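Local coordinates for CDA peptide synthetase I (Streptomyces coelicolor, PDB 5DUA), which is a non-ribosomal peptide synthetase, seen here as its condensation domain with bound N-pentyl-L-alaninamide, at residues Val309-Pro314 with Arg346-Asp351. The protein carries 1 engineered substitution. Residues are numbered along the deposited sequence; the frame is centred on the assembly and turned at random.
Sequences VSNRLP and RGEDLD. With 5FQ (N-pentyl-L-alaninamide), chain E.
Strand 311-314 passes the first turn of helix 347-351 at 49°, their axes 8.1 Å apart at closest, with Leu313 beside Gly347. Asn311 binds the start of the helix: its OD1 accepts from Gly347 N at 2.9 Å, nearly straight and on a lone pair, while its ND2 donates to Phe345 O, so an amide suits this place. With no side chain, Gly347 brings its CA within 3.3 Å of Arg312 O in a CA-H...O contact. Arg346, bent at chi2 and chi3, curls back so that its guanidinium stacks on the Asn311 amide, the planes 23° apart. Arg346 NH1 and NH2 both grip Ser310 O, NH2 at 3.0 Å, and NH1 also reaches Val309 O. The neighbouring edge of Arg346, NE and NH2, meets the Glu348 carboxylate side-on, with Arg346 NE 2.7 Å from Glu348 OE2 in a salt bridge that probably balances the charge. A water donates to Asn311 OD1. Farther along, Pro314 CG meets Leu350 CD2 tip to tip at 3.7 Å, beside Trp217. N-pentyl-L-alaninamide lies against the Arg312 guanidinium, its pentyl chain near the edge of that of Arg346. A strand side-chain oxygen accepting from the helix's first N-H thus joins strand 311-318 to helix 347-354 beside the ligand site of the condensation domain.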
ATOM      1  N   VAL B 309       5.451   3.292   7.547  1.00 14.98           N
ATOM      2  CA  VAL B 309       5.434   4.684   7.991  1.00 17.70           C
ATOM      3  C   VAL B 309       4.379   5.494   7.289  1.00 17.83           C
ATOM      4  O   VAL B 309       4.271   6.690   7.543  1.00 21.22           O
ATOM      5  CB  VAL B 309       6.797   5.413   7.759  1.00 27.38           C
ATOM      6  CG1 VAL B 309       7.801   5.081   8.860  1.00 28.99           C
ATOM      7  CG2 VAL B 309       7.356   5.101   6.406  1.00 20.34           C
ATOM      8  N   SER B 310       3.600   4.859   6.413  1.00 16.06           N
ATOM      9  CA  SER B 310       2.608   5.584   5.629  1.00 20.81           C
ATOM     10  C   SER B 310       1.534   6.257   6.501  1.00 15.58           C
ATOM     11  O   SER B 310       1.234   5.840   7.625  1.00 18.60           O
ATOM     12  CB  SER B 310       1.942   4.664   4.618  1.00 20.60           C
ATOM     13  OG  SER B 310       1.464   3.494   5.246  1.00 32.18           O
ATOM     14  N   ASN B 311       0.976   7.312   5.933  1.00 17.83           N
ATOM     15  CA  ASN B 311       0.041   8.177   6.611  1.00 17.31           C
ATOM     16  C   ASN B 311      -1.129   8.347   5.675  1.00 23.51           C
ATOM     17  O   ASN B 311      -0.953   8.261   4.460  1.00 23.27           O
ATOM     18  CB  ASN B 311       0.721   9.506   6.938  1.00 24.15           C
ATOM     19  CG  ASN B 311      -0.074  10.376   7.890  1.00 23.99           C
ATOM     20  OD1 ASN B 311      -0.945   9.904   8.636  1.00 21.98           O
ATOM     21  ND2 ASN B 311       0.244  11.665   7.886  1.00 20.93           N
ATOM     22  N   ARG B 312      -2.321   8.528   6.225  1.00 18.00           N
ATOM     23  CA  ARG B 312      -3.489   8.822   5.411  1.00 20.24           C
ATOM     24  C   ARG B 312      -4.096  10.147   5.852  1.00 25.63           C
ATOM     25  O   ARG B 312      -4.306  10.356   7.033  1.00 21.17           O
ATOM     26  CB  ARG B 312      -4.522   7.699   5.516  1.00 19.71           C
ATOM     27  CG  ARG B 312      -5.787   7.986   4.708  1.00 34.96           C
ATOM     28  CD  ARG B 312      -6.747   6.813   4.695  1.00 45.46           C
ATOM     29  NE  ARG B 312      -6.614   5.988   5.890  1.00 46.12           N
ATOM     30  CZ  ARG B 312      -6.706   4.659   5.910  1.00 58.24           C
ATOM     31  NH1 ARG B 312      -6.937   3.975   4.790  1.00 49.34           N
ATOM     32  NH2 ARG B 312      -6.567   4.012   7.065  1.00 41.37           N
ATOM     33  N   LEU B 313      -4.376  11.039   4.905  1.00 20.43           N
ATOM     34  CA  LEU B 313      -4.873  12.359   5.265  1.00 22.70           C
ATOM     35  C   LEU B 313      -6.111  12.753   4.471  1.00 20.51           C
ATOM     36  O   LEU B 313      -6.245  12.431   3.288  1.00 23.65           O
ATOM     37  CB  LEU B 313      -3.766  13.394   5.085  1.00 16.14           C
ATOM     38  CG  LEU B 313      -2.716  13.377   6.196  1.00 16.66           C
ATOM     39  CD1 LEU B 313      -1.544  14.265   5.832  1.00 26.09           C
ATOM     40  CD2 LEU B 313      -3.302  13.779   7.522  1.00 22.75           C
ATOM     41  N   PRO B 314      -7.044  13.443   5.132  1.00 22.11           N
ATOM     42  CA  PRO B 314      -8.290  13.776   4.445  1.00 23.31           C
ATOM     43  C   PRO B 314      -8.106  14.952   3.510  1.00 20.42           C
ATOM     44  O   PRO B 314      -7.407  15.913   3.826  1.00 24.22           O
ATOM     45  CB  PRO B 314      -9.228  14.126   5.592  1.00 23.55           C
ATOM     46  CG  PRO B 314      -8.322  14.728   6.599  1.00 26.03           C
ATOM     47  CD  PRO B 314      -7.036  13.945   6.513  1.00 21.94           C
ATOM     48  N   ARG B 346      -0.199  13.045  11.702  1.00 20.85           N
ATOM     49  CA  ARG B 346      -0.809  11.737  11.538  1.00 20.47           C
ATOM     50  C   ARG B 346      -2.309  11.823  11.447  1.00 29.21           C
ATOM     51  O   ARG B 346      -2.949  12.436  12.303  1.00 29.03           O
ATOM     52  CB  ARG B 346      -0.444  10.827  12.707  1.00 18.10           C
ATOM     53  CG  ARG B 346       1.048  10.623  12.913  1.00 20.76           C
ATOM     54  CD  ARG B 346       1.669   9.827  11.794  1.00 25.73           C
ATOM     55  NE  ARG B 346       0.910   8.619  11.503  1.00 22.32           N
ATOM     56  CZ  ARG B 346       1.187   7.780  10.511  1.00 23.29           C
ATOM     57  NH1 ARG B 346       2.237   7.981   9.719  1.00 21.94           N
ATOM     58  NH2 ARG B 346       0.415   6.734  10.323  1.00 20.39           N
ATOM     59  N   GLY B 347      -2.864  11.196  10.413  1.00 16.87           N
ATOM     60  CA  GLY B 347      -4.301  11.062  10.275  1.00 22.83           C
ATOM     61  C   GLY B 347      -4.989  10.556  11.542  1.00 37.59           C
ATOM     62  O   GLY B 347      -6.043  11.072  11.929  1.00 33.66           O
ATOM     63  N   GLU B 348      -4.403   9.553  12.198  1.00 31.98           N
ATOM     64  CA  GLU B 348      -5.034   8.962  13.376  1.00 30.77           C
ATOM     65  C   GLU B 348      -5.030   9.944  14.547  1.00 36.95           C
ATOM     66  O   GLU B 348      -5.957   9.954  15.351  1.00 40.30           O
ATOM     67  CB  GLU B 348      -4.353   7.641  13.780  1.00 33.22           C
ATOM     68  CG  GLU B 348      -2.891   7.729  14.221  1.00 28.23           C
ATOM     69  CD  GLU B 348      -1.896   7.644  13.067  1.00 34.10           C
ATOM     70  OE1 GLU B 348      -2.313   7.712  11.883  1.00 27.19           O
ATOM     71  OE2 GLU B 348      -0.682   7.520  13.350  1.00 30.77           O
ATOM     72  N   ASP B 349      -3.997  10.776  14.641  1.00 29.82           N
ATOM     73  CA  ASP B 349      -3.970  11.809  15.662  1.00 30.45           C
ATOM     74  C   ASP B 349      -5.026  12.880  15.385  1.00 42.05           C
ATOM     75  O   ASP B 349      -5.596  13.438  16.324  1.00 42.44           O
ATOM     76  CB  ASP B 349      -2.583  12.442  15.762  1.00 34.72           C
ATOM     77  CG  ASP B 349      -1.550  11.480  16.318  1.00 33.25           C
ATOM     78  OD1 ASP B 349      -1.940  10.352  16.684  1.00 49.23           O
ATOM     79  OD2 ASP B 349      -0.357  11.843  16.398  1.00 41.59           O
ATOM     80  N   LEU B 350      -5.292  13.163  14.110  1.00 33.56           N
ATOM     81  CA  LEU B 350      -6.347  14.111  13.750  1.00 35.06           C
ATOM     82  C   LEU B 350      -7.705  13.569  14.189  1.00 39.81           C
ATOM     83  O   LEU B 350      -8.542  14.306  14.712  1.00 45.72           O
ATOM     84  CB  LEU B 350      -6.358  14.391  12.239  1.00 35.56           C
ATOM     85  CG  LEU B 350      -7.554  15.182  11.701  1.00 31.72           C
ATOM     86  CD1 LEU B 350      -7.646  16.549  12.381  1.00 34.15           C
ATOM     87  CD2 LEU B 350      -7.489  15.324  10.164  1.00 27.52           C
ATOM     88  N   ASP B 351      -7.922  12.278  13.968  1.00 39.29           N
ATOM     89  CA  ASP B 351      -9.156  11.629  14.398  1.00 40.08           C
ATOM     90  C   ASP B 351      -9.286  11.636  15.920  1.00 35.74           C
ATOM     91  O   ASP B 351     -10.353  11.928  16.447  1.00 38.25           O
ATOM     92  CB  ASP B 351      -9.220  10.193  13.871  1.00 50.16           C
ATOM     93  CG  ASP B 351      -9.349  10.129  12.367  1.00 40.63           C
ATOM     94  OD1 ASP B 351      -9.648  11.172  11.753  1.00 39.01           O
ATOM     95  OD2 ASP B 351      -9.157   9.031  11.804  1.00 45.55           O
TER
HETATM   96  C01 5FQ E 502      -3.714   2.777  12.158  1.00 29.31           C
HETATM   97  C02 5FQ E 502      -2.686   2.529  11.067  1.00 49.11           C
HETATM   98  C03 5FQ E 502      -2.725   3.555   9.930  1.00 39.69           C
HETATM   99  C04 5FQ E 502      -3.717   3.185   8.822  1.00 51.78           C
HETATM  100  C05 5FQ E 502      -3.293   1.951   8.020  1.00 57.51           C
HETATM  101  N06 5FQ E 502      -2.884   2.242   6.648  1.00 58.11           N
HETATM  102  C07 5FQ E 502      -3.376   1.600   5.578  1.00 55.92           C
HETATM  103  O08 5FQ E 502      -4.240   0.736   5.659  1.00 51.24           O
HETATM  104  C09 5FQ E 502      -2.825   1.986   4.226  1.00 46.80           C
HETATM  105  C10 5FQ E 502      -3.722   3.031   3.567  1.00 46.34           C
HETATM  106  N11 5FQ E 502      -2.775   0.806   3.337  1.00 33.04           N
HETATM  107  O   HOH W   1      -2.759   7.926   9.405  1.00 33.07           O